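Local coordinates for periplasmic binding protein (Veillonella parvula, PDB 4N01), which probably captures a solute, perhaps an iron- or cobalamin-type ligand, in the periplasm and delivers it to an ABC importer, at residues Lys60-His65 against Asp83-Gly88; Ser68-Thr73 against Thr129-Ser134; Glu75-Leu80 against Ile173-Ile178; Pro125-Gly130 against Asn151-Glu156; Asp164-Phe169 against Asp191-Leu196. One frame throughout, in Å; residues are numbered along the deposited sequence.

Contact 1 (Lys60-His65 against Asp83-Gly88); sequences KSAPTH and DDKMAG
Thr64 and His65 run beside Lys85 and Ala87, with CA atoms 4.5 Å apart for Thr64 and Lys85 and the two chains heading 47° apart. The backbones meet without direct hydrogen bonding: Thr64 O and Lys85 O, two acceptors, lie alongside each other, 3.2 Å apart, and a water donates to both Thr64 O and Asp84 O. Lys85 supplies most of the side-chain contact. Its CB and CD lie against Pro63 O, each at 3.5 Å, and the bend at chi2 (-63°) brings CD back to that oxygen; NZ ends beside Ala62 CB at 3.6 Å. Pro63 O is thus buried against methylenes and has no polar partner. Farther on, Ala87 CB packs on the backbone of His65, whose ring is held by a 2.8 Å hydrogen bond between ND1 and Thr64 OG1. The loop 60-65 leads into strand 66-68, which pairs with strand 86-90; the carboxylate of Asp126 accepts from Thr64 N and His65 N, and Met86 packs against Met77 and Leu78 of helix 71-79.

Contact 2 (Ser68-Thr73 against Thr129-Ser134); sequences SMSQAT and TGWPDS
The indole of Trp131 presents its edge to Ser70: Ser70 OG lies close to the ring plane, 3.5 Å from Trp131 CD1. A water sits in the same plane at NE1, accepting from Trp131 NE1 and from Ala72 N in the first turn of helix 71-79, while Ala72 CB approaches the ring obliquely. Ser70 OG also accepts a 2.9 Å hydrogen bond from Trp131 N; chi1 of -53° sets this hydroxyl beside its own backbone N and anti to the carbonyl carbon. At the other end of the contact, Met69 N donates to Thr129 O at 2.8 Å, with an almost straight N-H...O angle of 177°, continuing the parallel pairing of Ser68 with Thr129. Thr73 and Thr129 meet tip to tip, Thr73 CG2 lying 3.5 Å from Thr129 OG1, a hydroxyl whose own hydrogen bond goes to Trp153 O. Gly130 passes between, its CA 3.4 Å from Ser70 OG. Packing is also tight between Met69 CB and Ser134 CB, at 3.5 Å. Ser134 turns back on its own segment, its N and OG both reaching Trp131 O from one face of the carbonyl. Ser70, buried at the N-cap position, therefore joins the start of the helix to the backbone of the 129-134 loop, and the bridging water ties the indole N-H to the same helix start.

Contact 3 (Glu75-Leu80 against Ile173-Ile178); sequences EMMLQL and IKLGEI
Apolar packing carries this contact, and Leu175 is at its centre. With CG anti to its backbone N (chi1 -180°), Leu175 projects from helix 165-178 and meets three side chains of segment 75-80. Its CD2 methyl sits 3.9 Å from Met76 CB and equally 3.9 Å from Met77 CG, both selenomethionines here, so this one methyl touches both selenomethionine stems. Met77 and Leu175 cross at about a right angle. Leu80 follows the last turn of helix 71-79; its CD1 methyl lies 3.8 Å from Leu175 CG and 3.9 Å from Leu175 CD2, the two leucines meeting at a slant.

A second kind of contact is side chain against backbone. The same Leu80 CD1 rests on the backbone of helix 165-178 at Gly176 N, 3.6 Å away, and Leu80 CA is 7.0 Å from Gly176 CA.

The polar ends are satisfied away from this interface: Glu75, itself buried, forms a salt bridge with Arg319, and Lys174 NZ hydrogen-bonds to Thr45 O. Trp153 of the neighbouring strand packs on both Met76 and Leu175, and Leu80 also touches Ala185 of helix 182-203. All five touching residues are buried, as expected for the hydrophobic core of an alpha/beta lobe, where two helices pack together beside the parallel sheet.

Contact 4 (Pro125-Gly130 against Asn151-Glu156); sequences PDFATG and NIWIPE
Asp126 O is gripped by two donors: Asn151 N at 3.1 Å, standing 49° above the carbonyl plane, and a water. The water in turn accepts from Asn151 ND2, so the amide end is linked back to the residue just before strand 127-129. The shortest polar bond here runs from Thr129 OG1 to Trp153 O at 2.7 Å, the hydroxyl tilted 30° from the carbonyl plane. Thr129 has OG1 anti to its backbone N (chi1 -177°), which also brings this oxygen 3.4 Å from Trp153 CE3. Between these two ends, Ala128 N donates to Asn151 O at 2.8 Å, and Trp153 N to Ala128 O at 3.1 Å, both carbonyls being met nearly end-on.

Phe127 and Trp153 point the same way on one face of the sheet, side by side, with Phe127 CZ 3.6 Å from Trp153 CB. Beyond the strands, Ile154 CG2 packs at 3.6 Å on Gly130 O, a buried carbonyl left without a polar partner, while Pro155 N lies over one face of the indole, toward its rim.

The two strands open and close the beta-alpha-beta unit built round helix 142-147. Strand 151-153 is outermost in the five-stranded parallel sheet, and strand 127-129 lies between it and strand 66-68. Helix 165-178 covers Trp153, whereas Phe50 of strand 44-50 packs on Ile152.

Contact 5 (Asp164-Phe169 against Asp191-Leu196); sequences DLETNF and DQRKTL
Phe169 puts its ring against the start of segment 191-196: CZ lies 3.6 Å from Gln192 CB, and CD2 sits over one face of the Arg193 guanidinium, toward its rim. Ring and guanidinium planes are 79° apart, so the phenyl edge meets the flat cation. Arg193, extended from CG to NE, carries that group out to Glu166 in an end-on salt bridge. NH2 bonds to Glu166 OE1 at 3.0 Å, and NH1 to Glu166 OE2, where the modelled 2.5 Å is doubtfully short. Both oxygens use their syn lone pairs, and the two groups are nearly coplanar, 7° apart. Leu165 and Leu196 touch tip to tip through their CD2 methyls at 3.8 Å. Asp164 and Thr167 form a capping box at the start of helix 165-178. That helix runs roughly antiparallel to helix 182-203, their local axes 155° apart and separated by 12.1 Å; Val321 of helix 320-332 packs on both Leu165 and Gln192.

Contacts 1, 2 and 4 follow one parallel sheet: Gly88 O lies 3.0 Å from Ser68 N, joining contacts 1 and 2, while contacts 2 and 4 share Thr129 and Gly130, their centres 8 Å apart. Asp126 ties contact 4 to contact 1, with OD1 3.0 Å from His65 N. Contact 3 packs beside this sheet, Leu175 CB being 3.9 Å from Trp153 CH2. It shares helix 71-79 with contact 2 and helix 165-178 with contact 5, whose centre is 14 Å away. Glycerol lies about 4 Å from the Trp131 side chain and about 2 Å from that of Gln192; both molecules probably come from the crystallisation liquor, so they do not by themselves define a ligand site.

Contact 1 (Lys60-His65 against Asp83-Gly88)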
# COMPACT_ATOMS: atom_id res chain seq x y z
N LYS A 60 23.18 -6.75 -13.22
CA LYS A 60 23.68 -6.13 -14.44
C LYS A 60 22.71 -6.37 -15.59
O LYS A 60 22.93 -5.90 -16.71
CB LYS A 60 25.06 -6.70 -14.80
CG LYS A 60 26.12 -6.42 -13.77
CD LYS A 60 27.00 -7.65 -13.54
CE LYS A 60 27.95 -7.88 -14.68
NZ LYS A 60 28.76 -9.12 -14.48
N SER A 61 21.65 -7.13 -15.31
CA SER A 61 20.65 -7.47 -16.31
C SER A 61 19.37 -7.82 -15.58
O SER A 61 19.42 -8.21 -14.41
CB SER A 61 21.12 -8.66 -17.15
OG SER A 61 20.25 -8.87 -18.26
N ALA A 62 18.23 -7.68 -16.25
CA ALA A 62 16.95 -7.86 -15.57
C ALA A 62 16.79 -9.30 -15.07
O ALA A 62 17.13 -10.24 -15.78
CB ALA A 62 15.81 -7.51 -16.51
N PRO A 63 16.28 -9.46 -13.84
CA PRO A 63 15.93 -10.79 -13.34
C PRO A 63 14.94 -11.46 -14.28
O PRO A 63 14.13 -10.75 -14.90
CB PRO A 63 15.25 -10.49 -12.00
CG PRO A 63 15.88 -9.19 -11.55
CD PRO A 63 16.08 -8.41 -12.83
N THR A 64 14.99 -12.78 -14.42
CA THR A 64 14.13 -13.46 -15.37
C THR A 64 13.15 -14.40 -14.68
O THR A 64 12.22 -14.91 -15.31
CB THR A 64 14.95 -14.27 -16.37
OG1 THR A 64 15.62 -15.33 -15.67
CG2 THR A 64 15.97 -13.38 -17.05
N HIS A 65 13.40 -14.66 -13.40
CA HIS A 65 12.54 -15.53 -12.60
C HIS A 65 12.17 -14.86 -11.27
O HIS A 65 12.49 -15.37 -10.19
CB HIS A 65 13.23 -16.86 -12.33
CG HIS A 65 13.30 -17.75 -13.53
ND1 HIS A 65 14.04 -17.43 -14.66
CD2 HIS A 65 12.72 -18.94 -13.80
CE1 HIS A 65 13.91 -18.39 -15.55
NE2 HIS A 65 13.11 -19.33 -15.06
N ASP A 83 5.37 -9.03 -16.49
CA ASP A 83 4.88 -10.40 -16.31
C ASP A 83 5.79 -11.46 -16.95
O ASP A 83 5.90 -12.57 -16.43
CB ASP A 83 3.42 -10.57 -16.79
CG ASP A 83 3.27 -10.45 -18.29
OD1 ASP A 83 2.87 -9.37 -18.77
OD2 ASP A 83 3.54 -11.44 -19.01
N ASP A 84 6.46 -11.13 -18.05
CA ASP A 84 7.36 -12.09 -18.69
C ASP A 84 8.58 -12.43 -17.84
O ASP A 84 9.22 -13.47 -18.04
CB ASP A 84 7.81 -11.60 -20.06
CG ASP A 84 8.76 -12.58 -20.75
OD1 ASP A 84 8.37 -13.76 -20.94
OD2 ASP A 84 9.90 -12.18 -21.08
N LYS A 85 8.91 -11.56 -16.88
CA LYS A 85 10.06 -11.77 -16.02
C LYS A 85 9.69 -12.42 -14.68
O LYS A 85 10.54 -12.58 -13.80
CB LYS A 85 10.77 -10.44 -15.75
CG LYS A 85 11.20 -9.70 -17.02
CD LYS A 85 12.22 -10.52 -17.81
CE LYS A 85 12.58 -9.82 -19.12
NZ LYS A 85 13.86 -9.07 -19.04
N MSE A 86 8.40 -12.75 -14.52
CA MSE A 86 7.89 -13.20 -13.22
C MSE A 86 7.66 -14.71 -13.16
O MSE A 86 6.95 -15.28 -13.99
CB MSE A 86 6.62 -12.42 -12.87
CG MSE A 86 6.90 -10.94 -12.76
SE MSE A 86 5.34 -9.81 -12.60
CE MSE A 86 4.75 -10.46 -10.85
N ALA A 87 8.28 -15.35 -12.17
CA ALA A 87 8.14 -16.79 -12.01
C ALA A 87 7.01 -17.16 -11.05
O ALA A 87 6.60 -18.32 -10.98
CB ALA A 87 9.44 -17.39 -11.54
N GLY A 88 6.52 -16.20 -10.30
CA GLY A 88 5.43 -16.51 -9.38
C GLY A 88 4.96 -15.32 -8.57
O GLY A 88 5.70 -14.36 -8.37
O HOH W 1 11.64 -14.64 -17.84

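Contact 2 (Ser68-Thr73 against Thr129-Ser134)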
# COMPACT_ATOMS: atom_id res chain seq x y z
N SER A 68 7.06 -12.42 -6.54
CA SER A 68 6.49 -11.40 -5.67
C SER A 68 5.71 -12.06 -4.54
O SER A 68 4.80 -12.85 -4.79
CB SER A 68 5.58 -10.47 -6.46
OG SER A 68 4.92 -9.59 -5.57
N MSE A 69 6.09 -11.75 -3.30
CA MSE A 69 5.48 -12.38 -2.13
C MSE A 69 4.28 -11.60 -1.58
O MSE A 69 3.66 -12.02 -0.61
CB MSE A 69 6.52 -12.51 -1.01
CG MSE A 69 7.74 -13.35 -1.37
SE MSE A 69 7.39 -15.27 -1.40
CE MSE A 69 7.59 -15.64 0.51
N SER A 70 3.96 -10.46 -2.19
CA SER A 70 2.86 -9.62 -1.69
C SER A 70 2.07 -9.03 -2.84
O SER A 70 2.61 -8.83 -3.93
CB SER A 70 3.41 -8.47 -0.83
OG SER A 70 4.26 -8.97 0.19
N GLN A 71 0.79 -8.73 -2.61
CA GLN A 71 -0.01 -8.19 -3.69
C GLN A 71 0.47 -6.83 -4.17
O GLN A 71 0.42 -6.53 -5.38
CB GLN A 71 -1.49 -8.12 -3.32
CG GLN A 71 -2.35 -7.58 -4.46
CD GLN A 71 -3.83 -7.76 -4.22
OE1 GLN A 71 -4.24 -8.49 -3.31
NE2 GLN A 71 -4.65 -7.08 -5.03
N ALA A 72 0.92 -6.00 -3.23
CA ALA A 72 1.36 -4.65 -3.56
C ALA A 72 2.56 -4.66 -4.52
O ALA A 72 2.56 -3.95 -5.52
CB ALA A 72 1.68 -3.85 -2.30
N THR A 73 3.56 -5.48 -4.23
CA THR A 73 4.70 -5.58 -5.14
C THR A 73 4.32 -6.31 -6.44
O THR A 73 4.89 -6.04 -7.49
CB THR A 73 5.92 -6.26 -4.48
OG1 THR A 73 5.51 -7.50 -3.90
CG2 THR A 73 6.52 -5.35 -3.40
N THR A 129 10.58 -10.09 -4.04
CA THR A 129 10.19 -8.80 -3.46
C THR A 129 8.87 -8.96 -2.72
O THR A 129 8.13 -9.91 -2.97
CB THR A 129 10.06 -7.71 -4.54
OG1 THR A 129 9.75 -6.45 -3.92
CG2 THR A 129 8.95 -8.07 -5.53
N GLY A 130 8.57 -8.03 -1.81
CA GLY A 130 7.36 -8.12 -1.00
C GLY A 130 7.47 -7.25 0.24
O GLY A 130 8.48 -6.57 0.43
N TRP A 131 6.43 -7.25 1.06
CA TRP A 131 6.51 -6.63 2.38
C TRP A 131 7.58 -7.36 3.19
O TRP A 131 7.83 -8.54 2.95
CB TRP A 131 5.16 -6.71 3.08
CG TRP A 131 4.14 -5.72 2.58
CD1 TRP A 131 3.21 -5.92 1.60
CD2 TRP A 131 3.94 -4.38 3.05
NE1 TRP A 131 2.45 -4.79 1.43
CE2 TRP A 131 2.87 -3.83 2.31
CE3 TRP A 131 4.56 -3.59 4.03
CZ2 TRP A 131 2.41 -2.52 2.52
CZ3 TRP A 131 4.10 -2.30 4.24
CH2 TRP A 131 3.04 -1.78 3.48
N PRO A 132 8.25 -6.65 4.11
CA PRO A 132 9.31 -7.20 4.95
C PRO A 132 8.95 -8.51 5.65
O PRO A 132 9.80 -9.39 5.74
CB PRO A 132 9.53 -6.10 5.99
CG PRO A 132 9.25 -4.85 5.24
CD PRO A 132 8.09 -5.20 4.32
N ASP A 133 7.71 -8.65 6.13
CA ASP A 133 7.30 -9.89 6.81
C ASP A 133 7.39 -11.14 5.93
O ASP A 133 7.52 -12.26 6.45
CB ASP A 133 5.90 -9.76 7.39
CG ASP A 133 5.90 -9.18 8.79
OD1 ASP A 133 6.88 -8.47 9.12
OD2 ASP A 133 4.94 -9.44 9.54
N SER A 134 7.35 -10.96 4.61
CA SER A 134 7.50 -12.05 3.64
C SER A 134 8.83 -12.76 3.79
O SER A 134 8.99 -13.89 3.33
CB SER A 134 7.43 -11.51 2.20
OG SER A 134 6.26 -10.73 1.99
O HOH W 2 0.16 -6.15 -0.41

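Contact 3 (Glu75-Leu80 against Ile173-Ile178)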
# COMPACT_ATOMS: atom_id res chain seq x y z
N GLU A 75 1.45 -5.88 -7.98
CA GLU A 75 0.86 -4.82 -8.80
C GLU A 75 1.92 -3.86 -9.34
O GLU A 75 1.84 -3.47 -10.50
CB GLU A 75 -0.29 -4.12 -8.05
CG GLU A 75 -1.44 -5.11 -7.78
CD GLU A 75 -2.69 -4.51 -7.14
OE1 GLU A 75 -2.66 -3.35 -6.67
OE2 GLU A 75 -3.73 -5.22 -7.12
N MSE A 76 2.91 -3.54 -8.52
CA MSE A 76 4.00 -2.67 -8.96
C MSE A 76 4.70 -3.29 -10.16
O MSE A 76 4.96 -2.61 -11.15
CB MSE A 76 5.01 -2.43 -7.83
CG MSE A 76 4.42 -1.57 -6.73
SE MSE A 76 5.61 -1.47 -5.20
CE MSE A 76 7.07 -0.52 -6.04
N MSE A 77 4.99 -4.58 -10.07
CA MSE A 77 5.68 -5.25 -11.17
C MSE A 77 4.82 -5.35 -12.42
O MSE A 77 5.31 -5.13 -13.53
CB MSE A 77 6.18 -6.63 -10.73
CG MSE A 77 7.31 -6.55 -9.70
SE MSE A 77 8.18 -8.28 -9.50
CE MSE A 77 8.94 -8.45 -11.28
N LEU A 78 3.54 -5.65 -12.26
CA LEU A 78 2.64 -5.74 -13.42
C LEU A 78 2.46 -4.38 -14.10
O LEU A 78 2.35 -4.29 -15.33
CB LEU A 78 1.29 -6.33 -13.02
CG LEU A 78 1.31 -7.80 -12.55
CD1 LEU A 78 -0.03 -8.20 -11.97
CD2 LEU A 78 1.70 -8.74 -13.70
N GLN A 79 2.46 -3.32 -13.30
CA GLN A 79 2.27 -1.98 -13.84
C GLN A 79 3.43 -1.63 -14.77
O GLN A 79 3.24 -0.95 -15.78
CB GLN A 79 2.17 -0.96 -12.69
CG GLN A 79 1.91 0.48 -13.12
CD GLN A 79 0.52 0.67 -13.70
OE1 GLN A 79 -0.48 0.45 -13.02
NE2 GLN A 79 0.45 1.08 -14.96
N LEU A 80 4.62 -2.13 -14.45
CA LEU A 80 5.81 -1.87 -15.26
C LEU A 80 5.92 -2.84 -16.44
O LEU A 80 6.90 -2.83 -17.18
CB LEU A 80 7.09 -1.94 -14.41
CG LEU A 80 7.22 -0.86 -13.33
CD1 LEU A 80 8.57 -0.95 -12.62
CD2 LEU A 80 7.05 0.50 -13.95
N ILE A 173 10.70 3.79 -9.76
CA ILE A 173 11.85 4.07 -10.62
C ILE A 173 12.96 3.04 -10.41
O ILE A 173 13.53 2.52 -11.38
CB ILE A 173 12.41 5.48 -10.38
CG1 ILE A 173 11.33 6.53 -10.66
CG2 ILE A 173 13.62 5.73 -11.26
CD1 ILE A 173 10.94 6.63 -12.12
N LYS A 174 13.25 2.75 -9.15
CA LYS A 174 14.28 1.77 -8.79
C LYS A 174 13.93 0.38 -9.32
O LYS A 174 14.78 -0.33 -9.87
CB LYS A 174 14.45 1.70 -7.27
CG LYS A 174 15.64 0.88 -6.80
CD LYS A 174 16.97 1.54 -7.20
CE LYS A 174 18.12 0.82 -6.51
NZ LYS A 174 19.42 1.46 -6.83
N LEU A 175 12.68 -0.01 -9.14
CA LEU A 175 12.21 -1.31 -9.66
C LEU A 175 12.39 -1.34 -11.16
O LEU A 175 12.88 -2.33 -11.73
CB LEU A 175 10.74 -1.54 -9.28
CG LEU A 175 10.07 -2.84 -9.73
CD1 LEU A 175 10.82 -4.07 -9.22
CD2 LEU A 175 8.63 -2.87 -9.24
N GLY A 176 12.01 -0.23 -11.81
CA GLY A 176 12.23 -0.07 -13.24
C GLY A 176 13.70 -0.23 -13.62
O GLY A 176 14.01 -0.94 -14.57
N GLU A 177 14.60 0.41 -12.88
CA GLU A 177 16.03 0.29 -13.17
C GLU A 177 16.50 -1.16 -13.03
O GLU A 177 17.25 -1.65 -13.87
CB GLU A 177 16.84 1.22 -12.26
CG GLU A 177 16.61 2.70 -12.56
CD GLU A 177 17.23 3.63 -11.53
OE1 GLU A 177 17.39 3.22 -10.35
OE2 GLU A 177 17.55 4.79 -11.89
N ILE A 178 16.06 -1.84 -11.97
CA ILE A 178 16.46 -3.24 -11.76
C ILE A 178 16.06 -4.10 -12.95
O ILE A 178 16.80 -5.02 -13.36
CB ILE A 178 15.81 -3.81 -10.46
CG1 ILE A 178 16.38 -3.12 -9.21
CG2 ILE A 178 16.06 -5.32 -10.35
CD1 ILE A 178 15.61 -3.44 -7.92

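Contact 4 (Pro125-Gly130 against Asn151-Glu156)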
# COMPACT_ATOMS: atom_id res chain seq x y z
N PRO A 125 13.75 -19.26 -8.52
CA PRO A 125 13.71 -17.79 -8.44
C PRO A 125 15.10 -17.19 -8.42
O PRO A 125 16.04 -17.83 -7.94
CB PRO A 125 13.03 -17.54 -7.09
CG PRO A 125 13.41 -18.74 -6.27
CD PRO A 125 13.40 -19.89 -7.23
N ASP A 126 15.24 -15.97 -8.94
CA ASP A 126 16.52 -15.27 -8.88
C ASP A 126 16.35 -13.90 -8.24
O ASP A 126 17.33 -13.21 -7.95
CB ASP A 126 17.17 -15.17 -10.28
CG ASP A 126 16.29 -14.47 -11.31
OD1 ASP A 126 15.14 -14.08 -11.00
OD2 ASP A 126 16.75 -14.32 -12.47
N PHE A 127 15.10 -13.53 -7.98
CA PHE A 127 14.77 -12.23 -7.40
C PHE A 127 13.46 -12.38 -6.64
O PHE A 127 12.54 -13.05 -7.11
CB PHE A 127 14.60 -11.21 -8.53
CG PHE A 127 14.17 -9.84 -8.08
CD1 PHE A 127 15.11 -8.85 -7.83
CD2 PHE A 127 12.82 -9.52 -7.94
CE1 PHE A 127 14.71 -7.57 -7.43
CE2 PHE A 127 12.41 -8.24 -7.55
CZ PHE A 127 13.37 -7.27 -7.29
N ALA A 128 13.37 -11.77 -5.46
CA ALA A 128 12.13 -11.83 -4.68
C ALA A 128 11.85 -10.46 -4.11
O ALA A 128 12.79 -9.75 -3.74
CB ALA A 128 12.24 -12.85 -3.57
N THR A 129 10.58 -10.09 -4.04
CA THR A 129 10.19 -8.80 -3.46
C THR A 129 8.87 -8.96 -2.72
O THR A 129 8.13 -9.91 -2.97
CB THR A 129 10.06 -7.71 -4.54
OG1 THR A 129 9.75 -6.45 -3.92
CG2 THR A 129 8.95 -8.07 -5.53
N GLY A 130 8.57 -8.03 -1.81
CA GLY A 130 7.36 -8.12 -1.00
C GLY A 130 7.47 -7.25 0.24
O GLY A 130 8.48 -6.57 0.43
N ASN A 151 18.30 -12.55 -5.13
CA ASN A 151 18.36 -11.13 -4.78
C ASN A 151 17.03 -10.67 -4.20
O ASN A 151 15.98 -10.91 -4.80
CB ASN A 151 18.70 -10.30 -6.03
CG ASN A 151 20.13 -10.52 -6.51
OD1 ASN A 151 21.06 -10.57 -5.71
ND2 ASN A 151 20.30 -10.65 -7.82
N ILE A 152 17.06 -10.00 -3.05
CA ILE A 152 15.84 -9.54 -2.41
C ILE A 152 15.79 -8.03 -2.44
O ILE A 152 16.77 -7.36 -2.10
CB ILE A 152 15.77 -9.99 -0.94
CG1 ILE A 152 15.91 -11.51 -0.84
CG2 ILE A 152 14.46 -9.53 -0.30
CD1 ILE A 152 15.97 -12.03 0.59
N TRP A 153 14.65 -7.48 -2.85
CA TRP A 153 14.46 -6.03 -2.90
C TRP A 153 13.14 -5.68 -2.26
O TRP A 153 12.12 -6.31 -2.56
CB TRP A 153 14.45 -5.54 -4.34
CG TRP A 153 14.19 -4.07 -4.44
CD1 TRP A 153 15.08 -3.07 -4.18
CD2 TRP A 153 12.96 -3.43 -4.80
NE1 TRP A 153 14.48 -1.85 -4.37
CE2 TRP A 153 13.18 -2.04 -4.75
CE3 TRP A 153 11.69 -3.90 -5.17
CZ2 TRP A 153 12.18 -1.11 -5.06
CZ3 TRP A 153 10.70 -2.98 -5.47
CH2 TRP A 153 10.96 -1.60 -5.42
N ILE A 154 13.14 -4.67 -1.41
CA ILE A 154 11.90 -4.23 -0.75
C ILE A 154 11.72 -2.73 -0.97
O ILE A 154 12.65 -1.96 -0.74
CB ILE A 154 11.97 -4.49 0.77
CG1 ILE A 154 12.11 -6.00 1.03
CG2 ILE A 154 10.73 -3.94 1.47
CD1 ILE A 154 12.43 -6.33 2.47
N PRO A 155 10.53 -2.33 -1.45
CA PRO A 155 10.27 -0.89 -1.62
C PRO A 155 10.56 -0.12 -0.32
O PRO A 155 10.14 -0.54 0.77
CB PRO A 155 8.77 -0.84 -1.95
CG PRO A 155 8.51 -2.16 -2.66
CD PRO A 155 9.42 -3.16 -1.94
N GLU A 156 11.29 0.98 -0.44
CA GLU A 156 11.53 1.83 0.71
C GLU A 156 10.24 2.32 1.34
O GLU A 156 10.20 2.61 2.54
CB GLU A 156 12.41 3.02 0.33
CG GLU A 156 13.84 2.64 -0.04
CD GLU A 156 14.65 2.13 1.14
OE1 GLU A 156 14.47 2.67 2.26
OE2 GLU A 156 15.45 1.18 0.96
O HOH W 3 18.21 -11.02 -9.54

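Contact 5 (Asp164-Phe169 against Asp191-Leu196)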
# COMPACT_ATOMS: atom_id res chain seq x y z
N ASP A 164 6.46 8.39 2.02
CA ASP A 164 5.36 9.18 1.46
C ASP A 164 5.19 8.85 -0.03
O ASP A 164 5.78 7.88 -0.53
CB ASP A 164 5.55 10.68 1.72
CG ASP A 164 6.83 11.25 1.10
OD1 ASP A 164 7.35 10.66 0.12
OD2 ASP A 164 7.32 12.30 1.59
N LEU A 165 4.38 9.64 -0.74
CA LEU A 165 4.12 9.33 -2.14
C LEU A 165 5.38 9.41 -2.99
O LEU A 165 5.59 8.59 -3.88
CB LEU A 165 3.04 10.25 -2.72
CG LEU A 165 2.65 9.94 -4.17
CD1 LEU A 165 2.09 8.52 -4.32
CD2 LEU A 165 1.66 10.97 -4.71
N GLU A 166 6.25 10.38 -2.69
CA GLU A 166 7.53 10.49 -3.41
C GLU A 166 8.41 9.26 -3.20
O GLU A 166 9.12 8.85 -4.11
CB GLU A 166 8.30 11.76 -2.99
CG GLU A 166 7.69 13.07 -3.50
CD GLU A 166 7.72 13.18 -5.03
OE1 GLU A 166 8.63 12.60 -5.68
OE2 GLU A 166 6.83 13.85 -5.59
N THR A 167 8.37 8.67 -2.01
CA THR A 167 9.10 7.42 -1.77
C THR A 167 8.61 6.30 -2.69
O THR A 167 9.40 5.54 -3.25
CB THR A 167 8.93 6.95 -0.31
OG1 THR A 167 9.08 8.07 0.57
CG2 THR A 167 9.95 5.85 0.03
N ASN A 168 7.29 6.20 -2.83
CA ASN A 168 6.66 5.23 -3.73
C ASN A 168 7.07 5.48 -5.18
O ASN A 168 7.31 4.53 -5.94
CB ASN A 168 5.13 5.35 -3.55
CG ASN A 168 4.35 4.12 -4.05
OD1 ASN A 168 3.28 3.81 -3.51
ND2 ASN A 168 4.85 3.46 -5.09
N PHE A 169 7.15 6.75 -5.58
CA PHE A 169 7.59 7.08 -6.94
C PHE A 169 9.03 6.62 -7.15
O PHE A 169 9.35 6.01 -8.17
CB PHE A 169 7.50 8.59 -7.20
CG PHE A 169 6.10 9.11 -7.38
CD1 PHE A 169 5.03 8.24 -7.61
CD2 PHE A 169 5.84 10.48 -7.32
CE1 PHE A 169 3.74 8.73 -7.79
CE2 PHE A 169 4.56 10.97 -7.50
CZ PHE A 169 3.50 10.10 -7.74
N ASP A 191 2.95 10.53 -15.31
CA ASP A 191 1.50 10.55 -15.41
C ASP A 191 0.86 10.75 -14.03
O ASP A 191 -0.12 11.49 -13.89
CB ASP A 191 0.99 9.27 -16.06
CG ASP A 191 -0.52 9.20 -16.10
OD1 ASP A 191 -1.13 9.90 -16.94
OD2 ASP A 191 -1.10 8.43 -15.30
N GLN A 192 1.41 10.10 -13.01
CA GLN A 192 0.87 10.23 -11.66
C GLN A 192 1.00 11.67 -11.20
O GLN A 192 0.09 12.21 -10.57
CB GLN A 192 1.60 9.31 -10.68
CG GLN A 192 1.50 7.82 -11.01
CD GLN A 192 0.07 7.33 -11.14
OE1 GLN A 192 -0.42 7.09 -12.25
NE2 GLN A 192 -0.61 7.15 -10.01
N ARG A 193 2.12 12.32 -11.53
CA ARG A 193 2.34 13.69 -11.09
C ARG A 193 1.36 14.65 -11.74
O ARG A 193 0.89 15.60 -11.11
CB ARG A 193 3.76 14.17 -11.42
CG ARG A 193 4.87 13.50 -10.66
CD ARG A 193 6.16 14.28 -10.80
NE ARG A 193 7.28 13.49 -10.30
CZ ARG A 193 7.57 13.35 -9.01
NH1 ARG A 193 6.82 13.96 -8.09
NH2 ARG A 193 8.61 12.59 -8.65
N LYS A 194 1.08 14.40 -13.02
CA LYS A 194 0.19 15.25 -13.80
C LYS A 194 -1.21 15.17 -13.22
O LYS A 194 -1.87 16.20 -13.02
CB LYS A 194 0.18 14.80 -15.26
CG LYS A 194 -0.50 15.76 -16.21
CD LYS A 194 -0.30 15.29 -17.64
CE LYS A 194 -0.91 16.26 -18.64
NZ LYS A 194 -2.36 16.41 -18.41
N THR A 195 -1.67 13.95 -12.95
CA THR A 195 -2.98 13.75 -12.34
C THR A 195 -3.05 14.36 -10.93
O THR A 195 -4.05 15.00 -10.58
CB THR A 195 -3.35 12.25 -12.27
OG1 THR A 195 -3.47 11.75 -13.61
CG2 THR A 195 -4.67 12.05 -11.54
N LEU A 196 -2.00 14.17 -10.13
CA LEU A 196 -1.99 14.71 -8.77
C LEU A 196 -2.08 16.23 -8.80
O LEU A 196 -2.79 16.83 -7.99
CB LEU A 196 -0.73 14.27 -8.01
CG LEU A 196 -0.61 14.85 -6.59
CD1 LEU A 196 -1.78 14.38 -5.73
CD2 LEU A 196 0.72 14.49 -5.94